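Local coordinates for protein 47 KDA membrane antigen (Treponema pallidum, PDB 1O75) that binds penicillin and shows zinc-dependent carboxypeptidase activity on synthetic depsipeptides, and may reduce peptidoglycan cross-linking in the syphilis spirochaete, at residues N256-D261 with A282-K287; I294-N299 with L315-N320. The protein carries 2 engineered substitutions. All coordinates share one frame; numbering follows the deposited sequence.

Interaction 1: N256-D261 with A282-K287; sequences NTVRYD and ADSWWK. With PDX (2,3-di-O-sulfo-alpha-D-glucopyranose), chain C; XE (xenon), chain F.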
ATOM      1  N   ASN B 256      18.698   6.487  11.186  1.00 25.91           N
ATOM      2  CA  ASN B 256      18.817   6.446  12.629  1.00 23.84           C
ATOM      3  C   ASN B 256      17.624   7.055  13.375  1.00 23.80           C
ATOM      4  O   ASN B 256      16.944   6.375  14.148  1.00 23.99           O
ATOM      5  CB  ASN B 256      20.076   7.189  13.075  1.00 25.89           C
ATOM      6  CG  ASN B 256      21.299   6.299  13.125  1.00 29.38           C
ATOM      7  OD1 ASN B 256      21.185   5.123  13.410  1.00 29.37           O
ATOM      8  ND2 ASN B 256      22.482   6.871  12.883  1.00 28.96           N
ATOM      9  N   THR B 257      17.360   8.340  13.136  1.00 23.37           N
ATOM     10  CA  THR B 257      16.310   8.994  13.906  1.00 22.02           C
ATOM     11  C   THR B 257      15.781  10.281  13.274  1.00 23.76           C
ATOM     12  O   THR B 257      16.163  10.641  12.142  1.00 22.99           O
ATOM     13  CB  THR B 257      16.876   9.232  15.339  1.00 23.83           C
ATOM     14  OG1 THR B 257      15.831   9.632  16.232  1.00 25.79           O
ATOM     15  CG2 THR B 257      18.015  10.298  15.312  1.00 25.59           C
ATOM     16  N   VAL B 258      14.878  10.960  13.991  1.00 23.40           N
ATOM     17  CA  VAL B 258      14.290  12.203  13.503  1.00 22.67           C
ATOM     18  C   VAL B 258      14.211  13.234  14.619  1.00 23.73           C
ATOM     19  O   VAL B 258      13.825  12.916  15.752  1.00 25.83           O
ATOM     20  CB  VAL B 258      12.820  12.022  13.016  1.00 24.81           C
ATOM     21  CG1 VAL B 258      12.379  13.264  12.198  1.00 21.81           C
ATOM     22  CG2 VAL B 258      12.683  10.781  12.202  1.00 28.07           C
ATOM     23  N   ARG B 259      14.556  14.471  14.292  1.00 24.50           N
ATOM     24  CA  ARG B 259      14.454  15.556  15.254  1.00 22.05           C
ATOM     25  C   ARG B 259      13.202  16.347  14.903  1.00 21.29           C
ATOM     26  O   ARG B 259      12.932  16.603  13.727  1.00 23.87           O
ATOM     27  CB  ARG B 259      15.660  16.483  15.151  1.00 23.90           C
ATOM     28  CG  ARG B 259      15.613  17.646  16.169  1.00 25.03           C
ATOM     29  CD  ARG B 259      16.675  18.706  15.810  1.00 29.00           C
ATOM     30  NE  ARG B 259      16.680  19.813  16.759  1.00 29.80           N
ATOM     31  CZ  ARG B 259      17.530  19.911  17.775  1.00 33.82           C
ATOM     32  NH1 ARG B 259      18.438  18.967  17.966  1.00 34.65           N
ATOM     33  NH2 ARG B 259      17.476  20.954  18.598  1.00 32.99           N
ATOM     34  N   TYR B 260      12.416  16.718  15.902  1.00 22.37           N
ATOM     35  CA  TYR B 260      11.239  17.552  15.634  1.00 22.70           C
ATOM     36  C   TYR B 260      11.559  18.972  16.169  1.00 25.10           C
ATOM     37  O   TYR B 260      11.912  19.107  17.343  1.00 24.00           O
ATOM     38  CB  TYR B 260       9.993  17.062  16.407  1.00 23.43           C
ATOM     39  CG  TYR B 260       9.422  15.707  15.977  1.00 26.04           C
ATOM     40  CD1 TYR B 260       9.851  15.084  14.798  1.00 24.31           C
ATOM     41  CD2 TYR B 260       8.437  15.071  16.746  1.00 23.72           C
ATOM     42  CE1 TYR B 260       9.311  13.847  14.388  1.00 24.17           C
ATOM     43  CE2 TYR B 260       7.882  13.832  16.349  1.00 24.73           C
ATOM     44  CZ  TYR B 260       8.327  13.232  15.168  1.00 27.60           C
ATOM     45  OH  TYR B 260       7.783  12.029  14.769  1.00 25.82           O
ATOM     46  N   ASP B 261      11.451  20.001  15.329  1.00 24.93           N
ATOM     47  CA  ASP B 261      11.623  21.386  15.800  1.00 26.66           C
ATOM     48  C   ASP B 261      10.212  21.987  15.652  1.00 27.37           C
ATOM     49  O   ASP B 261       9.595  21.893  14.585  1.00 27.91           O
ATOM     50  CB  ASP B 261      12.618  22.186  14.955  1.00 26.61           C
ATOM     51  CG  ASP B 261      14.048  21.785  15.204  1.00 26.62           C
ATOM     52  OD1 ASP B 261      14.408  21.496  16.362  1.00 29.04           O
ATOM     53  OD2 ASP B 261      14.821  21.776  14.246  1.00 32.43           O
ATOM     54  N   ALA B 282       7.998   3.871  17.889  1.00 31.66           N
ATOM     55  CA  ALA B 282       6.990   4.597  18.648  1.00 30.28           C
ATOM     56  C   ALA B 282       6.620   5.908  17.930  1.00 29.08           C
ATOM     57  O   ALA B 282       5.444   6.257  17.840  1.00 28.57           O
ATOM     58  CB  ALA B 282       7.513   4.904  20.065  1.00 31.55           C
ATOM     59  N   ASP B 283       7.618   6.613  17.391  1.00 26.62           N
ATOM     60  CA  ASP B 283       7.383   7.917  16.753  1.00 26.18           C
ATOM     61  C   ASP B 283       7.635   7.989  15.263  1.00 25.93           C
ATOM     62  O   ASP B 283       7.237   8.966  14.604  1.00 25.61           O
ATOM     63  CB  ASP B 283       8.258   8.985  17.427  1.00 25.25           C
ATOM     64  CG  ASP B 283       8.144   8.955  18.934  1.00 24.70           C
ATOM     65  OD1 ASP B 283       7.013   8.813  19.438  1.00 24.74           O
ATOM     66  OD2 ASP B 283       9.177   9.065  19.616  1.00 25.24           O
ATOM     67  N   SER B 284       8.325   6.984  14.730  1.00 24.54           N
ATOM     68  CA  SER B 284       8.608   6.974  13.299  1.00 26.08           C
ATOM     69  C   SER B 284       8.576   5.542  12.798  1.00 26.92           C
ATOM     70  O   SER B 284       8.799   4.606  13.561  1.00 26.56           O
ATOM     71  CB  SER B 284       9.978   7.590  12.989  1.00 24.11           C
ATOM     72  OG  SER B 284      11.038   6.994  13.730  1.00 26.04           O
ATOM     73  N   TRP B 285       8.301   5.379  11.513  1.00 26.11           N
ATOM     74  CA  TRP B 285       8.249   4.035  10.975  1.00 29.97           C
ATOM     75  C   TRP B 285       8.405   4.037   9.472  1.00 31.18           C
ATOM     76  O   TRP B 285       8.225   5.077   8.798  1.00 29.73           O
ATOM     77  CB  TRP B 285       6.943   3.345  11.403  1.00 33.19           C
ATOM     78  CG  TRP B 285       5.714   4.120  11.077  1.00 38.78           C
ATOM     79  CD1 TRP B 285       4.947   4.007   9.950  1.00 40.58           C
ATOM     80  CD2 TRP B 285       5.135   5.188  11.852  1.00 41.44           C
ATOM     81  NE1 TRP B 285       3.933   4.938   9.971  1.00 43.65           N
ATOM     82  CE2 TRP B 285       4.025   5.677  11.124  1.00 43.74           C
ATOM     83  CE3 TRP B 285       5.450   5.777  13.082  1.00 40.61           C
ATOM     84  CZ2 TRP B 285       3.228   6.737  11.587  1.00 44.98           C
ATOM     85  CZ3 TRP B 285       4.657   6.835  13.545  1.00 43.59           C
ATOM     86  CH2 TRP B 285       3.562   7.301  12.796  1.00 45.82           C
ATOM     87  N   TRP B 286       8.815   2.877   8.960  1.00 27.16           N
ATOM     88  CA  TRP B 286       8.991   2.684   7.531  1.00 28.23           C
ATOM     89  C   TRP B 286       8.881   1.182   7.268  1.00 28.03           C
ATOM     90  O   TRP B 286       8.992   0.388   8.207  1.00 26.10           O
ATOM     91  CB  TRP B 286      10.350   3.229   7.044  1.00 26.95           C
ATOM     92  CG  TRP B 286      11.563   2.850   7.849  1.00 27.20           C
ATOM     93  CD1 TRP B 286      12.240   3.651   8.734  1.00 29.54           C
ATOM     94  CD2 TRP B 286      12.278   1.605   7.815  1.00 29.45           C
ATOM     95  NE1 TRP B 286      13.324   2.984   9.245  1.00 31.11           N
ATOM     96  CE2 TRP B 286      13.376   1.729   8.705  1.00 31.96           C
ATOM     97  CE3 TRP B 286      12.105   0.404   7.120  1.00 32.12           C
ATOM     98  CZ2 TRP B 286      14.294   0.694   8.922  1.00 30.81           C
ATOM     99  CZ3 TRP B 286      13.026  -0.637   7.333  1.00 33.81           C
ATOM    100  CH2 TRP B 286      14.107  -0.476   8.234  1.00 33.43           C
ATOM    101  N   LYS B 287       8.629   0.819   6.013  1.00 27.50           N
ATOM    102  CA  LYS B 287       8.521  -0.584   5.585  1.00 30.10           C
ATOM    103  C   LYS B 287       9.641  -0.867   4.580  1.00 30.86           C
ATOM    104  O   LYS B 287      10.333   0.049   4.130  1.00 30.28           O
ATOM    105  CB  LYS B 287       7.190  -0.841   4.879  1.00 31.59           C
ATOM    106  CG  LYS B 287       5.973  -0.317   5.598  1.00 40.09           C
ATOM    107  CD  LYS B 287       5.631  -1.135   6.815  1.00 44.74           C
ATOM    108  CE  LYS B 287       4.353  -0.595   7.461  1.00 51.54           C
ATOM    109  NZ  LYS B 287       4.166  -1.050   8.874  1.00 55.30           N
TER
HETATM  110  C1  PDX C   2       2.108  -0.534   0.393  1.00 55.27           C
HETATM  111  C2  PDX C   2       3.337  -1.428   0.390  1.00 55.15           C
HETATM  112  C3  PDX C   2       3.251  -2.444  -0.743  1.00 56.56           C
HETATM  113  C4  PDX C   2       1.945  -3.242  -0.719  1.00 57.17           C
HETATM  114  C5  PDX C   2       0.776  -2.278  -0.716  1.00 56.51           C
HETATM  115  C6  PDX C   2      -0.556  -2.941  -0.619  1.00 56.56           C
HETATM  116  O2  PDX C   2       4.490  -0.573   0.242  1.00 54.42           O
HETATM  117  O3  PDX C   2       4.342  -3.365  -0.603  1.00 57.36           O
HETATM  118  O4  PDX C   2       1.876  -4.190  -1.815  1.00 56.59           O
HETATM  119  O5  PDX C   2       0.882  -1.326   0.416  1.00 54.60           O
HETATM  120  O6  PDX C   2      -1.301  -2.389   0.492  1.00 57.89           O
HETATM  121  O1S PDX C   2       6.610   0.038   0.947  1.00 55.36           O
HETATM  122  O2S PDX C   2       5.530  -1.699   2.173  1.00 54.94           O
HETATM  123  O3S PDX C   2       4.695   0.601   2.355  1.00 53.42           O
HETATM  124  O1X PDX C   2       6.223  -4.586  -1.093  1.00 60.48           O
HETATM  125  O2X PDX C   2       5.820  -2.463  -2.104  1.00 60.02           O
HETATM  126  O3X PDX C   2       4.545  -4.368  -2.806  1.00 58.88           O
HETATM  127  S   PDX C   2       5.432  -0.448   1.366  1.00 57.18           S
HETATM  128  S'  PDX C   2       5.285  -3.657  -1.734  1.00 60.27           S
HETATM  129 XE    XE F1415       5.527  14.502  13.407  0.50 34.76          XE
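With CG beside the backbone N and anti to the carbonyl carbon (chi1 -68°), Tyr260 reaches across from strand 255-262 until its OH stands 3.1 Å from Asp283 O, the backbone carbonyl oxygen, which lies at the ring edge, near the ring plane. The hydrogen bond of the hydroxyl goes to a different carbonyl, Gly297 O; the approach to Asp283 O is a close contact and not an assigned hydrogen bond. Asp283 CB is the side-chain atom nearest the hydroxyl, at 4.1 Å from Tyr260 OH, while the Asp283 carboxylate is occupied by the backbone N of Lys279 and a salt bridge to Arg304. One face of the Tyr260 ring carries the xenon atom, 3.5 Å from Tyr260 CZ and over the hydroxyl-bearing end of the ring. Two residues earlier on the strand, Val258 CG2 meets Ser284 CB at 4.3 Å, a purely aliphatic touch, with Ser284 OG bonded to His280 ND1. At the far end of 282-287, Lys287 lies against the bound sulfated glucose through its aliphatic part, CB being 3.3 Å from PDX O2S; the sugar is hydrogen-bonded by Arg88 NH1 and Arg290 N. Asn256 and Thr257 both face Ile318 in a classic beta bulge. The contact spans two facing antiparallel sheets, consistent with the sandwich of an E-set domain, with Tyr260 lining the xenon pocket.

Interaction 2: I294-N299 with L315-N320; sequences ISCGIN and LTLIAN. With XE (xenon), chain F.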
ATOM      1  N   ILE B 294       8.803   7.554   4.663  1.00 30.16           N
ATOM      2  CA  ILE B 294       9.172   7.458   6.068  1.00 27.75           C
ATOM      3  C   ILE B 294       8.111   8.276   6.771  1.00 28.39           C
ATOM      4  O   ILE B 294       7.840   9.407   6.367  1.00 27.21           O
ATOM      5  CB  ILE B 294      10.562   8.010   6.352  1.00 31.53           C
ATOM      6  CG1 ILE B 294      11.597   7.108   5.661  1.00 32.46           C
ATOM      7  CG2 ILE B 294      10.826   8.021   7.875  1.00 29.29           C
ATOM      8  CD1 ILE B 294      12.983   7.346   6.103  1.00 36.55           C
ATOM      9  N   SER B 295       7.469   7.693   7.783  1.00 26.52           N
ATOM     10  CA  SER B 295       6.416   8.397   8.516  1.00 26.81           C
ATOM     11  C   SER B 295       6.878   8.800   9.918  1.00 26.59           C
ATOM     12  O   SER B 295       7.592   8.049  10.591  1.00 24.33           O
ATOM     13  CB  SER B 295       5.175   7.521   8.594  1.00 29.90           C
ATOM     14  OG  SER B 295       4.734   7.216   7.276  1.00 32.20           O
ATOM     15  N   CYS B 296       6.467   9.992  10.336  1.00 26.66           N
ATOM     16  CA  CYS B 296       6.832  10.561  11.637  1.00 28.45           C
ATOM     17  C   CYS B 296       5.536  10.982  12.301  1.00 28.37           C
ATOM     18  O   CYS B 296       4.741  11.679  11.682  1.00 30.35           O
ATOM     19  CB  CYS B 296       7.682  11.831  11.441  1.00 28.28           C
ATOM     20  SG  CYS B 296       9.164  11.537  10.530  1.00 37.87           S
ATOM     21  N   GLY B 297       5.340  10.581  13.549  1.00 26.86           N
ATOM     22  CA  GLY B 297       4.129  10.963  14.238  1.00 25.73           C
ATOM     23  C   GLY B 297       4.405  11.611  15.575  1.00 25.08           C
ATOM     24  O   GLY B 297       5.533  11.561  16.083  1.00 24.47           O
ATOM     25  N   ILE B 298       3.373  12.195  16.167  1.00 22.89           N
ATOM     26  CA  ILE B 298       3.564  12.821  17.458  1.00 24.78           C
ATOM     27  C   ILE B 298       2.287  12.714  18.276  1.00 23.79           C
ATOM     28  O   ILE B 298       1.191  12.672  17.725  1.00 24.83           O
ATOM     29  CB  ILE B 298       3.957  14.315  17.285  1.00 25.56           C
ATOM     30  CG1 ILE B 298       4.408  14.907  18.622  1.00 24.06           C
ATOM     31  CG2 ILE B 298       2.761  15.126  16.715  1.00 23.63           C
ATOM     32  CD1 ILE B 298       4.915  16.355  18.485  1.00 26.16           C
ATOM     33  N   ASN B 299       2.441  12.595  19.582  1.00 25.18           N
ATOM     34  CA  ASN B 299       1.282  12.593  20.475  1.00 26.82           C
ATOM     35  C   ASN B 299       1.626  13.692  21.463  1.00 25.00           C
ATOM     36  O   ASN B 299       2.574  13.562  22.221  1.00 26.03           O
ATOM     37  CB  ASN B 299       1.108  11.271  21.222  1.00 27.74           C
ATOM     38  CG  ASN B 299      -0.122  11.285  22.109  1.00 31.18           C
ATOM     39  OD1 ASN B 299      -0.186  12.048  23.076  1.00 29.83           O
ATOM     40  ND2 ASN B 299      -1.111  10.450  21.780  1.00 28.00           N
ATOM     41  N   LEU B 315      10.859  18.781  10.456  1.00 22.80           N
ATOM     42  CA  LEU B 315      11.356  17.430  10.739  1.00 24.37           C
ATOM     43  C   LEU B 315      12.717  17.240  10.079  1.00 22.72           C
ATOM     44  O   LEU B 315      12.887  17.570   8.912  1.00 24.30           O
ATOM     45  CB  LEU B 315      10.389  16.368  10.149  1.00 23.08           C
ATOM     46  CG  LEU B 315       8.901  16.628  10.329  1.00 25.55           C
ATOM     47  CD1 LEU B 315       8.084  15.468   9.762  1.00 26.49           C
ATOM     48  CD2 LEU B 315       8.603  16.826  11.802  1.00 24.31           C
ATOM     49  N   THR B 316      13.674  16.697  10.814  1.00 21.83           N
ATOM     50  CA  THR B 316      14.977  16.452  10.224  1.00 23.51           C
ATOM     51  C   THR B 316      15.288  14.952  10.318  1.00 21.57           C
ATOM     52  O   THR B 316      15.473  14.438  11.407  1.00 22.11           O
ATOM     53  CB  THR B 316      16.082  17.256  10.960  1.00 25.84           C
ATOM     54  OG1 THR B 316      15.775  18.656  10.868  1.00 25.33           O
ATOM     55  CG2 THR B 316      17.470  17.013  10.307  1.00 25.47           C
ATOM     56  N   LEU B 317      15.349  14.275   9.170  1.00 22.61           N
ATOM     57  CA  LEU B 317      15.659  12.834   9.108  1.00 23.09           C
ATOM     58  C   LEU B 317      17.179  12.662   9.167  1.00 22.54           C
ATOM     59  O   LEU B 317      17.897  13.248   8.370  1.00 23.15           O
ATOM     60  CB  LEU B 317      15.150  12.244   7.782  1.00 25.94           C
ATOM     61  CG  LEU B 317      13.688  11.804   7.654  1.00 30.17           C
ATOM     62  CD1 LEU B 317      12.777  12.693   8.406  1.00 32.61           C
ATOM     63  CD2 LEU B 317      13.329  11.749   6.180  1.00 31.26           C
ATOM     64  N   ILE B 318      17.645  11.823  10.080  1.00 24.45           N
ATOM     65  CA  ILE B 318      19.061  11.586  10.296  1.00 25.53           C
ATOM     66  C   ILE B 318      19.457  10.150   9.944  1.00 26.08           C
ATOM     67  O   ILE B 318      18.955   9.189  10.533  1.00 26.82           O
ATOM     68  CB  ILE B 318      19.396  11.901  11.762  1.00 24.60           C
ATOM     69  CG1 ILE B 318      19.093  13.399  12.024  1.00 25.84           C
ATOM     70  CG2 ILE B 318      20.848  11.563  12.052  1.00 24.51           C
ATOM     71  CD1 ILE B 318      19.034  13.747  13.491  1.00 25.24           C
ATOM     72  N   ALA B 319      20.371  10.022   8.989  1.00 26.53           N
ATOM     73  CA  ALA B 319      20.804   8.712   8.504  1.00 27.87           C
ATOM     74  C   ALA B 319      22.304   8.715   8.198  1.00 26.35           C
ATOM     75  O   ALA B 319      22.818   9.677   7.656  1.00 25.66           O
ATOM     76  CB  ALA B 319      20.016   8.356   7.229  1.00 27.40           C
ATOM     77  N   ASN B 320      22.986   7.628   8.539  1.00 27.20           N
ATOM     78  CA  ASN B 320      24.437   7.516   8.317  1.00 29.24           C
ATOM     79  C   ASN B 320      24.832   7.635   6.862  1.00 29.59           C
ATOM     80  O   ASN B 320      24.295   6.939   6.011  1.00 28.51           O
ATOM     81  CB  ASN B 320      24.960   6.175   8.866  1.00 27.77           C
ATOM     82  CG  ASN B 320      24.936   6.114  10.357  1.00 30.63           C
ATOM     83  OD1 ASN B 320      25.024   7.277  11.000  1.00 25.98           O
ATOM     84  ND2 ASN B 320      24.844   5.025  10.949  1.00 34.00           N
TER
HETATM   85 XE    XE F1415       5.527  14.502  13.407  0.50 34.76          XE
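No flat side chain takes part where Cys296 meets Leu315 and Leu317; the planar groups belong to the surroundings. Tyr260, from the strand beside 315-320, packs on both Cys296 and Leu315, and Tyr251 of helix 245-252 touches Ile294 and Leu317 at the other end. The planar backbone of Cys296 and Gly297 borders the xenon, with Cys296 O 3.4 Å from the atom.

Between the segments, every touch is made by methyls, methylenes and one sulfur. Cys296 is met by both leucines: its CB lies 4.0 Å from Leu315 CD1, and its SG stands 4.3 Å from Leu317 CD1. With SG beside the backbone N and anti to the carbonyl carbon (chi1 -59°), the sulfur is directed toward the two leucine branches. Leu315 divides its work, because CD1 packs on the cysteine while CD2 comes within 4.2 Å of the xenon. One step along, the tip of Ile294 reaches Leu317 on its other branch, CD1 to CD2 at 4.4 Å.

The axes of the 294-298 and 315-319 strand segments approach to 9.9 Å, with 129° between their N-to-C directions, well short of antiparallel. They belong to different sheets and meet through side chains alone, the alternate residues Ile294 and Cys296 facing the alternate residues Leu315 and Leu317. Tyr260 and Phe331 complete the xenon site together with Cys296 and Gly297. With no hydrogen bond or charge pair between the segments, cohesion here rests on dispersion and the exclusion of water, which is consistent with a xenon atom lodging where apolar side chains meet the Cys296 carbonyl and the Tyr260 ring.

From the N terminus, the chain passes through 256-261 on strand 255-262 and comes back at 282-287, so interaction 1 closes a loop of 20 residues that includes strand 274-276. Strand 293-298 is the next strand in the chain, and interaction 2 closes a second loop of 15 residues when the chain returns at 315-320. The loops are in series, neither nested nor crossed. Strands 255-262 and 311-319 are neighbours in one sheet, while 284-285 and 293-298 are neighbours in the other, where Gly297 N probably bonds to Asp283 O. Both contacts therefore tie the same two sheets together, and both border one xenon atom.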